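PDB 2YEQ: alkaline phosphatase D from Bacillus subtilis, which hydrolyses phosphate esters, acting as an alkaline phosphatase and phosphodiesterase whose active site contains iron and calcium. Local coordinates for residues V362-F365 and I366-K369; K308-E311 and Q312-F315; D277-Q280 and Y281-D284. All blocks are in the same frame, centred on the assembly; numbering follows the deposited sequence.

Contact 1: residues V362-F365 and I366-K369; sequences VINF and IKSK. With PE5 (3,6,9,12,15,18,21,24-octaoxahexacosan-1-ol), chain C.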
ATOM      1  N   VAL A 362      -5.340   3.447  20.878  1.00 21.09           N
ATOM      2  CA  VAL A 362      -5.202   2.127  20.286  1.00 20.51           C
ATOM      3  C   VAL A 362      -4.407   1.183  21.211  1.00 22.31           C
ATOM      4  O   VAL A 362      -4.832   0.059  21.471  1.00 23.25           O
ATOM      5  CB  VAL A 362      -4.532   2.190  18.881  1.00 20.23           C
ATOM      6  CG1 VAL A 362      -4.262   0.762  18.339  1.00 18.78           C
ATOM      7  CG2 VAL A 362      -5.402   3.003  17.898  1.00 18.71           C
ATOM      8  N   ILE A 363      -3.273   1.647  21.713  1.00 23.13           N
ATOM      9  CA  ILE A 363      -2.453   0.838  22.594  1.00 24.26           C
ATOM     10  C   ILE A 363      -3.188   0.508  23.897  1.00 28.20           C
ATOM     11  O   ILE A 363      -3.142  -0.626  24.349  1.00 25.85           O
ATOM     12  CB  ILE A 363      -1.091   1.489  22.856  1.00 25.82           C
ATOM     13  CG1 ILE A 363      -0.288   1.543  21.546  1.00 25.98           C
ATOM     14  CG2 ILE A 363      -0.311   0.683  23.905  1.00 24.53           C
ATOM     15  CD1 ILE A 363       0.992   2.333  21.624  1.00 24.51           C
ATOM     16  N   ASN A 364      -3.886   1.481  24.482  1.00 27.09           N
ATOM     17  CA  ASN A 364      -4.651   1.251  25.704  1.00 28.86           C
ATOM     18  C   ASN A 364      -5.706   0.204  25.517  1.00 28.09           C
ATOM     19  O   ASN A 364      -5.934  -0.629  26.412  1.00 25.05           O
ATOM     20  CB  ASN A 364      -5.300   2.544  26.246  1.00 32.05           C
ATOM     21  CG  ASN A 364      -4.300   3.449  26.935  1.00 37.07           C
ATOM     22  OD1 ASN A 364      -3.167   3.061  27.183  1.00 38.33           O
ATOM     23  ND2 ASN A 364      -4.716   4.682  27.230  1.00 45.69           N
ATOM     24  N   PHE A 365      -6.365   0.221  24.363  1.00 24.03           N
ATOM     25  CA  PHE A 365      -7.358  -0.800  24.113  1.00 24.17           C
ATOM     26  C   PHE A 365      -6.698  -2.192  24.003  1.00 27.00           C
ATOM     27  O   PHE A 365      -7.223  -3.174  24.538  1.00 26.47           O
ATOM     28  CB  PHE A 365      -8.165  -0.511  22.858  1.00 25.87           C
ATOM     29  CG  PHE A 365      -9.273  -1.470  22.657  1.00 25.16           C
ATOM     30  CD1 PHE A 365     -10.460  -1.312  23.329  1.00 28.50           C
ATOM     31  CD2 PHE A 365      -9.098  -2.592  21.864  1.00 27.22           C
ATOM     32  CE1 PHE A 365     -11.484  -2.229  23.172  1.00 30.38           C
ATOM     33  CE2 PHE A 365     -10.095  -3.504  21.708  1.00 24.65           C
ATOM     34  CZ  PHE A 365     -11.298  -3.339  22.365  1.00 27.83           C
ATOM     35  N   ILE A 366      -5.561  -2.254  23.312  1.00 28.34           N
ATOM     36  CA  ILE A 366      -4.813  -3.512  23.109  1.00 27.63           C
ATOM     37  C   ILE A 366      -4.346  -4.090  24.471  1.00 28.47           C
ATOM     38  O   ILE A 366      -4.520  -5.283  24.732  1.00 26.03           O
ATOM     39  CB  ILE A 366      -3.608  -3.277  22.187  1.00 24.98           C
ATOM     40  CG1 ILE A 366      -4.065  -3.137  20.739  1.00 24.93           C
ATOM     41  CG2 ILE A 366      -2.556  -4.400  22.285  1.00 25.77           C
ATOM     42  CD1 ILE A 366      -2.939  -2.589  19.839  1.00 20.87           C
ATOM     43  N   LYS A 367      -3.756  -3.230  25.309  1.00 30.66           N
ATOM     44  CA  LYS A 367      -3.449  -3.531  26.717  1.00 31.36           C
ATOM     45  C   LYS A 367      -4.647  -4.066  27.466  1.00 31.29           C
ATOM     46  O   LYS A 367      -4.539  -5.074  28.141  1.00 35.55           O
ATOM     47  CB  LYS A 367      -3.019  -2.272  27.454  1.00 34.18           C
ATOM     48  CG  LYS A 367      -1.606  -1.877  27.245  1.00 37.75           C
ATOM     49  CD  LYS A 367      -1.337  -0.523  27.874  1.00 46.16           C
ATOM     50  CE  LYS A 367      -1.391  -0.579  29.390  1.00 48.47           C
ATOM     51  NZ  LYS A 367      -1.081   0.753  29.949  1.00 59.57           N
ATOM     52  N   SER A 368      -5.782  -3.380  27.363  1.00 30.42           N
ATOM     53  CA  SER A 368      -6.994  -3.788  28.068  1.00 30.71           C
ATOM     54  C   SER A 368      -7.452  -5.209  27.712  1.00 34.45           C
ATOM     55  O   SER A 368      -8.107  -5.868  28.510  1.00 34.39           O
ATOM     56  CB  SER A 368      -8.140  -2.792  27.835  1.00 32.40           C
ATOM     57  OG  SER A 368      -8.969  -3.163  26.724  1.00 33.70           O
ATOM     58  N   LYS A 369      -7.142  -5.674  26.503  1.00 33.97           N
ATOM     59  CA  LYS A 369      -7.525  -7.028  26.103  1.00 33.86           C
ATOM     60  C   LYS A 369      -6.374  -8.020  26.240  1.00 31.57           C
ATOM     61  O   LYS A 369      -6.501  -9.177  25.864  1.00 36.22           O
ATOM     62  CB  LYS A 369      -8.052  -7.022  24.676  1.00 33.91           C
ATOM     63  CG  LYS A 369      -9.253  -6.135  24.495  1.00 35.89           C
ATOM     64  CD  LYS A 369     -10.465  -6.730  25.171  1.00 40.96           C
ATOM     65  CE  LYS A 369     -11.632  -5.769  25.190  1.00 44.95           C
ATOM     66  NZ  LYS A 369     -12.888  -6.496  25.497  1.00 47.00           N
TER
HETATM   67  O1  PE5 C 529     -13.527  -9.302  24.825  1.00 52.78           O
HETATM   68  C1  PE5 C 529     -13.103 -10.058  25.960  1.00 53.31           C
HETATM   69  C2  PE5 C 529     -13.232  -9.246  27.245  1.00 55.00           C
HETATM   70  O2  PE5 C 529     -11.938  -8.792  27.658  1.00 58.85           O
HETATM   71  C3  PE5 C 529     -11.941  -8.119  28.922  1.00 56.06           C
HETATM   72  C4  PE5 C 529     -12.529  -6.722  28.791  1.00 58.39           C
HETATM   73  O3  PE5 C 529     -11.677  -5.801  29.461  1.00 61.06           O
HETATM   74  C5  PE5 C 529     -11.233  -4.670  28.706  1.00 59.80           C
HETATM   75  C6  PE5 C 529     -12.320  -3.607  28.567  1.00 59.95           C
HETATM   76  O4  PE5 C 529     -12.704  -3.430  27.197  1.00 62.70           O
HETATM   77  C7  PE5 C 529     -14.078  -3.764  26.949  1.00 57.06           C
HETATM   78  C8  PE5 C 529     -14.492  -3.375  25.533  1.00 51.84           C
HETATM   79  O5  PE5 C 529     -14.677  -4.547  24.741  1.00 68.97           O
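The side chain of K369 reaches back beside F365, four residues earlier, before ending in a bound polyether. Its CB lies loosely beside the F365 carbonyl. CG comes closer, 3.6 Å from F365 O, and also meets the ring at CE2. A turn about CB-CG (chi2 -71°) then carries the chain past the ring, where K369 CE lies 3.7 Å from F365 CZ. Lysine suits the place: its aliphatic stem packs against the phenyl and its amine reaches the ether oxygens. That tip, NZ, is gripped by the polyether, which curls about it: the bond to PE5 O5 measures 2.8 Å, that to O1 3.0 Å, and a third to O2 is weak. All this happens at the C-terminal end of helix 356-368, in the calcineurin-like phosphatase part of the chain. Here F365 O serves two donors. S368 OG bonds to F365 O at 2.8 Å, while K369 N reaches F365 O only weakly, at 3.2 Å; serine, with its short side chain, can reach back to a carbonyl of the previous turn. Two residues earlier in the helix, K367 N donates almost straight to I363 O (177°). On the buried side V362 CG1 and I366 CD1 lie alongside at 3.9 Å, and I366 continues onto L318 of helix 308-320 and F401 of strand 400-406.

Contact 2: residues K308-E311 and Q312-F315; sequences KEQE and QWLF
K308 and Q312 open this first stretch of helix 308-320 with a backbone bond, Q312 N to K308 O, and the CB of Q312 rests beside the same carbonyl. E309 O takes the next N-H, that of W313 N, at 2.9 Å. Q310 bonds through its backbone O to L314 N, and that same oxygen lies in the plane of the W313 indole at its edge, 3.4 Å from CE3. The methylene CG of Q310 meets CE3 as well, so its aliphatic part pads the indole, which also meets the ring of Y262, a residue outside this helix. E311 comes last and does most of the side-chain work. With CG anti to the backbone N (chi1 -168°), its chain runs alongside F315, and E311 CG sits over the ring face, 4.1 Å from the F315 centroid, in a CH-pi contact. The carboxylate is nearly parallel to the ring, at 7°, while E311 O stands over the same face nearer CG of F315, besides accepting F315 N at 3.0 Å. Glutamate thus offers a greasy methylene to the phenyl and carries its charge onward: OE2 of the buried E311 forms a salt bridge with R361 NE and a hydrogen bond with Q358 NE2, which probably keep the carboxylate ionised.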
ATOM      1  N   LYS A 308     -13.681   8.810  14.497  1.00 24.31           N
ATOM      2  CA  LYS A 308     -14.344   8.123  15.598  1.00 27.94           C
ATOM      3  C   LYS A 308     -14.926   6.783  15.199  1.00 25.37           C
ATOM      4  O   LYS A 308     -14.787   5.820  15.942  1.00 22.63           O
ATOM      5  CB  LYS A 308     -15.458   8.996  16.204  1.00 33.90           C
ATOM      6  CG  LYS A 308     -16.322   8.295  17.278  1.00 46.23           C
ATOM      7  CD  LYS A 308     -16.218   8.967  18.649  1.00 63.95           C
ATOM      8  CE  LYS A 308     -14.870   8.684  19.327  1.00 74.60           C
ATOM      9  NZ  LYS A 308     -15.025   7.956  20.631  1.00 77.03           N
ATOM     10  N   GLU A 309     -15.579   6.722  14.046  1.00 24.32           N
ATOM     11  CA  GLU A 309     -16.245   5.498  13.593  1.00 26.65           C
ATOM     12  C   GLU A 309     -15.237   4.383  13.307  1.00 24.13           C
ATOM     13  O   GLU A 309     -15.445   3.246  13.706  1.00 21.38           O
ATOM     14  CB  GLU A 309     -17.047   5.734  12.319  1.00 34.40           C
ATOM     15  CG  GLU A 309     -18.532   5.529  12.458  1.00 50.47           C
ATOM     16  CD  GLU A 309     -19.294   6.836  12.322  1.00 66.33           C
ATOM     17  OE1 GLU A 309     -19.022   7.768  13.117  1.00 80.73           O
ATOM     18  OE2 GLU A 309     -20.148   6.932  11.413  1.00 72.65           O
ATOM     19  N   GLN A 310     -14.167   4.718  12.586  1.00 21.43           N
ATOM     20  CA  GLN A 310     -13.162   3.735  12.247  1.00 19.44           C
ATOM     21  C   GLN A 310     -12.444   3.250  13.502  1.00 23.07           C
ATOM     22  O   GLN A 310     -12.071   2.075  13.591  1.00 19.28           O
ATOM     23  CB  GLN A 310     -12.155   4.303  11.276  1.00 19.19           C
ATOM     24  CG  GLN A 310     -11.153   3.281  10.800  1.00 18.97           C
ATOM     25  CD  GLN A 310     -10.203   3.814   9.765  1.00 19.18           C
ATOM     26  OE1 GLN A 310     -10.135   5.038   9.484  1.00 22.90           O
ATOM     27  NE2 GLN A 310      -9.445   2.922   9.196  1.00 15.40           N
ATOM     28  N   GLU A 311     -12.211   4.162  14.442  1.00 20.68           N
ATOM     29  CA  GLU A 311     -11.595   3.795  15.712  1.00 22.63           C
ATOM     30  C   GLU A 311     -12.439   2.745  16.447  1.00 22.94           C
ATOM     31  O   GLU A 311     -11.903   1.735  16.927  1.00 21.56           O
ATOM     32  CB  GLU A 311     -11.387   5.025  16.587  1.00 24.25           C
ATOM     33  CG  GLU A 311     -10.488   4.774  17.786  1.00 26.68           C
ATOM     34  CD  GLU A 311     -10.347   6.007  18.664  1.00 28.45           C
ATOM     35  OE1 GLU A 311     -11.278   6.254  19.447  1.00 32.35           O
ATOM     36  OE2 GLU A 311      -9.307   6.707  18.585  1.00 26.76           O
ATOM     37  N   GLN A 312     -13.743   2.979  16.524  1.00 21.73           N
ATOM     38  CA  GLN A 312     -14.639   2.088  17.232  1.00 26.49           C
ATOM     39  C   GLN A 312     -14.762   0.744  16.502  1.00 26.53           C
ATOM     40  O   GLN A 312     -14.825  -0.317  17.136  1.00 23.06           O
ATOM     41  CB  GLN A 312     -16.018   2.721  17.420  1.00 31.15           C
ATOM     42  CG  GLN A 312     -16.985   1.895  18.274  1.00 40.55           C
ATOM     43  CD  GLN A 312     -16.431   1.578  19.678  1.00 52.15           C
ATOM     44  OE1 GLN A 312     -16.333   0.405  20.088  1.00 53.30           O
ATOM     45  NE2 GLN A 312     -16.045   2.631  20.412  1.00 50.62           N
ATOM     46  N   TRP A 313     -14.831   0.801  15.178  1.00 24.10           N
ATOM     47  CA  TRP A 313     -14.865  -0.391  14.349  1.00 23.00           C
ATOM     48  C   TRP A 313     -13.609  -1.229  14.595  1.00 21.39           C
ATOM     49  O   TRP A 313     -13.682  -2.435  14.734  1.00 23.63           O
ATOM     50  CB  TRP A 313     -15.001   0.030  12.874  1.00 24.80           C
ATOM     51  CG  TRP A 313     -14.644  -0.994  11.822  1.00 22.07           C
ATOM     52  CD1 TRP A 313     -15.475  -1.913  11.243  1.00 22.74           C
ATOM     53  CD2 TRP A 313     -13.360  -1.161  11.196  1.00 22.19           C
ATOM     54  NE1 TRP A 313     -14.774  -2.648  10.304  1.00 22.89           N
ATOM     55  CE2 TRP A 313     -13.483  -2.197  10.254  1.00 20.99           C
ATOM     56  CE3 TRP A 313     -12.134  -0.516  11.322  1.00 22.64           C
ATOM     57  CZ2 TRP A 313     -12.429  -2.599   9.454  1.00 20.53           C
ATOM     58  CZ3 TRP A 313     -11.097  -0.922  10.530  1.00 22.80           C
ATOM     59  CH2 TRP A 313     -11.249  -1.966   9.615  1.00 20.76           C
ATOM     60  N   LEU A 314     -12.461  -0.583  14.663  1.00 21.43           N
ATOM     61  CA  LEU A 314     -11.216  -1.282  14.881  1.00 22.51           C
ATOM     62  C   LEU A 314     -11.195  -1.958  16.248  1.00 25.87           C
ATOM     63  O   LEU A 314     -10.774  -3.118  16.357  1.00 24.78           O
ATOM     64  CB  LEU A 314     -10.038  -0.332  14.774  1.00 21.18           C
ATOM     65  CG  LEU A 314      -8.655  -0.887  15.079  1.00 22.91           C
ATOM     66  CD1 LEU A 314      -8.301  -2.077  14.144  1.00 20.87           C
ATOM     67  CD2 LEU A 314      -7.607   0.206  14.981  1.00 22.59           C
ATOM     68  N   PHE A 315     -11.614  -1.231  17.287  1.00 23.64           N
ATOM     69  CA  PHE A 315     -11.674  -1.789  18.648  1.00 25.46           C
ATOM     70  C   PHE A 315     -12.625  -2.993  18.706  1.00 26.05           C
ATOM     71  O   PHE A 315     -12.303  -4.013  19.331  1.00 26.85           O
ATOM     72  CB  PHE A 315     -12.079  -0.716  19.663  1.00 25.82           C
ATOM     73  CG  PHE A 315     -11.046   0.368  19.873  1.00 26.03           C
ATOM     74  CD1 PHE A 315      -9.812   0.319  19.266  1.00 28.21           C
ATOM     75  CD2 PHE A 315     -11.336   1.452  20.687  1.00 30.49           C
ATOM     76  CE1 PHE A 315      -8.886   1.315  19.470  1.00 29.14           C
ATOM     77  CE2 PHE A 315     -10.406   2.449  20.910  1.00 26.71           C
ATOM     78  CZ  PHE A 315      -9.187   2.384  20.296  1.00 29.31           C
TER

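Contact 3: residues D277-Q280 and Y281-D284; sequences DTRQ and YRDD. With NA (sodium ion), chain B; EDO (1,2-ethanediol), chain L.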
ATOM      1  N   ASP A 277      -7.564   3.183   6.922  1.00 17.16           N
ATOM      2  CA  ASP A 277      -7.493   4.396   6.102  1.00 16.08           C
ATOM      3  C   ASP A 277      -7.160   5.556   7.023  1.00 16.61           C
ATOM      4  O   ASP A 277      -8.022   6.062   7.739  1.00 17.05           O
ATOM      5  CB  ASP A 277      -8.841   4.562   5.385  1.00 17.19           C
ATOM      6  CG  ASP A 277      -8.899   5.795   4.449  1.00 15.87           C
ATOM      7  OD1 ASP A 277      -7.953   6.608   4.411  1.00 16.34           O
ATOM      8  OD2 ASP A 277      -9.927   5.892   3.750  1.00 19.55           O
ATOM      9  N   THR A 278      -5.892   5.954   7.021  1.00 15.82           N
ATOM     10  CA  THR A 278      -5.402   6.981   7.906  1.00 17.24           C
ATOM     11  C   THR A 278      -5.285   8.347   7.218  1.00 18.39           C
ATOM     12  O   THR A 278      -4.681   9.254   7.781  1.00 20.99           O
ATOM     13  CB  THR A 278      -4.031   6.585   8.519  1.00 16.25           C
ATOM     14  OG1 THR A 278      -3.045   6.405   7.477  1.00 17.50           O
ATOM     15  CG2 THR A 278      -4.168   5.267   9.377  1.00 15.39           C
ATOM     16  N   ARG A 279      -5.821   8.467   5.998  1.00 18.87           N
ATOM     17  CA  ARG A 279      -5.867   9.743   5.272  1.00 16.91           C
ATOM     18  C   ARG A 279      -7.224  10.396   5.248  1.00 17.24           C
ATOM     19  O   ARG A 279      -7.306  11.615   5.411  1.00 18.55           O
ATOM     20  CB  ARG A 279      -5.444   9.582   3.803  1.00 17.00           C
ATOM     21  CG  ARG A 279      -3.974   9.445   3.613  1.00 17.00           C
ATOM     22  CD  ARG A 279      -3.185  10.657   3.937  1.00 17.09           C
ATOM     23  NE  ARG A 279      -1.777  10.301   4.026  1.00 16.24           N
ATOM     24  CZ  ARG A 279      -0.811  11.042   4.552  1.00 16.54           C
ATOM     25  NH1 ARG A 279      -1.039  12.282   5.033  1.00 18.56           N
ATOM     26  NH2 ARG A 279       0.413  10.548   4.610  1.00 15.75           N
ATOM     27  N   GLN A 280      -8.262   9.625   4.944  1.00 17.84           N
ATOM     28  CA  GLN A 280      -9.552  10.200   4.552  1.00 19.23           C
ATOM     29  C   GLN A 280     -10.277  10.988   5.690  1.00 20.84           C
ATOM     30  O   GLN A 280     -11.133  11.872   5.413  1.00 18.24           O
ATOM     31  CB  GLN A 280     -10.462   9.102   4.027  1.00 19.71           C
ATOM     32  CG  GLN A 280     -11.771   9.604   3.414  1.00 20.32           C
ATOM     33  CD  GLN A 280     -12.588   8.514   2.781  1.00 19.17           C
ATOM     34  OE1 GLN A 280     -12.151   7.336   2.656  1.00 22.84           O
ATOM     35  NE2 GLN A 280     -13.772   8.875   2.359  1.00 16.33           N
ATOM     36  N   TYR A 281      -9.970  10.621   6.934  1.00 20.03           N
ATOM     37  CA  TYR A 281     -10.661  11.139   8.101  1.00 20.17           C
ATOM     38  C   TYR A 281      -9.748  11.851   9.084  1.00 19.45           C
ATOM     39  O   TYR A 281     -10.233  12.402  10.071  1.00 20.69           O
ATOM     40  CB  TYR A 281     -11.385  10.018   8.829  1.00 20.90           C
ATOM     41  CG  TYR A 281     -12.075   9.036   7.928  1.00 21.86           C
ATOM     42  CD1 TYR A 281     -13.285   9.337   7.313  1.00 20.17           C
ATOM     43  CD2 TYR A 281     -11.505   7.784   7.680  1.00 21.63           C
ATOM     44  CE1 TYR A 281     -13.906   8.423   6.471  1.00 20.29           C
ATOM     45  CE2 TYR A 281     -12.111   6.878   6.861  1.00 20.40           C
ATOM     46  CZ  TYR A 281     -13.312   7.183   6.248  1.00 21.43           C
ATOM     47  OH  TYR A 281     -13.897   6.219   5.433  1.00 22.15           O
ATOM     48  N   ARG A 282      -8.451  11.897   8.813  1.00 19.05           N
ATOM     49  CA  ARG A 282      -7.525  12.410   9.787  1.00 18.13           C
ATOM     50  C   ARG A 282      -7.597  13.931   9.972  1.00 20.84           C
ATOM     51  O   ARG A 282      -7.882  14.684   9.015  1.00 18.40           O
ATOM     52  CB  ARG A 282      -6.088  12.018   9.457  1.00 17.59           C
ATOM     53  CG  ARG A 282      -5.532  12.588   8.163  1.00 18.54           C
ATOM     54  CD  ARG A 282      -4.080  12.884   8.277  1.00 18.56           C
ATOM     55  NE  ARG A 282      -3.279  11.677   8.113  1.00 19.48           N
ATOM     56  CZ  ARG A 282      -1.968  11.623   8.268  1.00 19.18           C
ATOM     57  NH1 ARG A 282      -1.280  12.692   8.678  1.00 19.95           N
ATOM     58  NH2 ARG A 282      -1.327  10.479   8.013  1.00 19.99           N
ATOM     59  N   ASP A 283      -7.252  14.362  11.185  1.00 19.94           N
ATOM     60  CA  ASP A 283      -7.020  15.769  11.456  1.00 20.45           C
ATOM     61  C   ASP A 283      -5.704  16.208  10.845  1.00 21.13           C
ATOM     62  O   ASP A 283      -4.832  15.383  10.537  1.00 19.49           O
ATOM     63  CB  ASP A 283      -7.027  16.037  12.958  1.00 21.62           C
ATOM     64  CG  ASP A 283      -8.428  15.978  13.559  1.00 24.39           C
ATOM     65  OD1 ASP A 283      -9.429  16.255  12.846  1.00 23.81           O
ATOM     66  OD2 ASP A 283      -8.539  15.640  14.758  1.00 22.98           O
ATOM     67  N   ASP A 284      -5.564  17.523  10.695  1.00 18.60           N
ATOM     68  CA  ASP A 284      -4.429  18.147  10.044  1.00 20.10           C
ATOM     69  C   ASP A 284      -3.182  17.850  10.839  1.00 21.46           C
ATOM     70  O   ASP A 284      -3.237  17.740  12.080  1.00 23.00           O
ATOM     71  CB  ASP A 284      -4.664  19.669   9.994  1.00 22.11           C
ATOM     72  CG  ASP A 284      -3.852  20.380   8.942  1.00 25.15           C
ATOM     73  OD1 ASP A 284      -3.230  19.746   8.026  1.00 22.54           O
ATOM     74  OD2 ASP A 284      -3.826  21.638   9.060  1.00 24.44           O
TER
HETATM   75 NA    NA B 577      -1.537  19.723   6.576  1.00 13.87          NA
HETATM   76  C1  EDO L 539      -5.335  19.068  14.011  0.80 26.80           C
HETATM   77  O1  EDO L 539      -4.019  19.631  14.057  0.80 25.67           O
HETATM   78  C2  EDO L 539      -6.201  19.809  13.014  0.80 26.32           C
HETATM   79  O2  EDO L 539      -7.327  19.049  12.643  0.80 24.13           O
HETATM   80  O   HOH W   1      -8.296   8.775   8.179  1.00 16.33           O
HETATM   81  O   HOH W   2     -12.238   4.400   4.167  1.00 18.19           O
HETATM   82  O   HOH W   3      -1.786   8.276   6.274  1.00 17.19           O
HETATM   83  O   HOH W   4      -1.780  21.707   5.465  1.00 26.69           O
HETATM   84  O   HOH W   5      -2.527  18.739   4.804  1.00 16.94           O
HETATM   85  O   HOH W   6       0.466  19.264   5.491  1.00 28.25           O
HETATM   86  O   HOH W   7      -0.371  20.645   8.376  1.00 31.17           O
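Two guanidinium groups lie flat on one another, R279 on R282, with centres 3.9 Å apart and planes at 8°. NH1 of R279 sits over the centre of one R282 face, 3.4 Å from R282 CZ. At the edge, R282 NE donates to T278 O at 2.8 Å, nearly straight (168°) and in the carbonyl plane, which fixes the rotation of the group. The Y281 ring receives Q280 CB squarely over one face, 3.9 Å from its centroid, and has D277 O near its edge. D277 shapes the turn that carries these groups: OD1 takes the backbone N of R279, making an Asx turn, and that of Q280, both from the same face of the carboxylate. A water joins D277 O to Y281 N; another joins R282 NH2 to T278 OG1, which also bonds to Q331 OE1. D284 OD1 binds sodium at 2.2 Å; four waters and Q285 OE1 complete six ligands. Stacked arginines suit this buried loop because carboxylates surround them: D350 forms salt bridges with both, and R279 NE pairs with D209, a calcium ligand. These acids probably offset the close like charges, and the R279 side chain, about 5 Å from a bound phosphate probably from the crystallisation liquor, is consistent with a place that accepts anions.

In the fold
Contact 3 is the most buried and lies nearest the chain's centre, in the loop after strand 271-275; contacts 1 and 2 lie on two helices farther out and are only partly buried. Those helices touch each other: F315 of contact 2 stacks on F365 of contact 1, and a salt bridge reinforces the pair. Contact 2 is also the bridge inward, since Q310 packs on Y281, whereas contacts 1 and 3 remain about 9 Å apart at their nearest atoms. Chemistry follows place. The helices share regular backbone bonds and aromatic or aliphatic packing, with charged groups at the margins, whereas the loop relies on side-chain-to-backbone bonds, waters and carboxylates beside the metals.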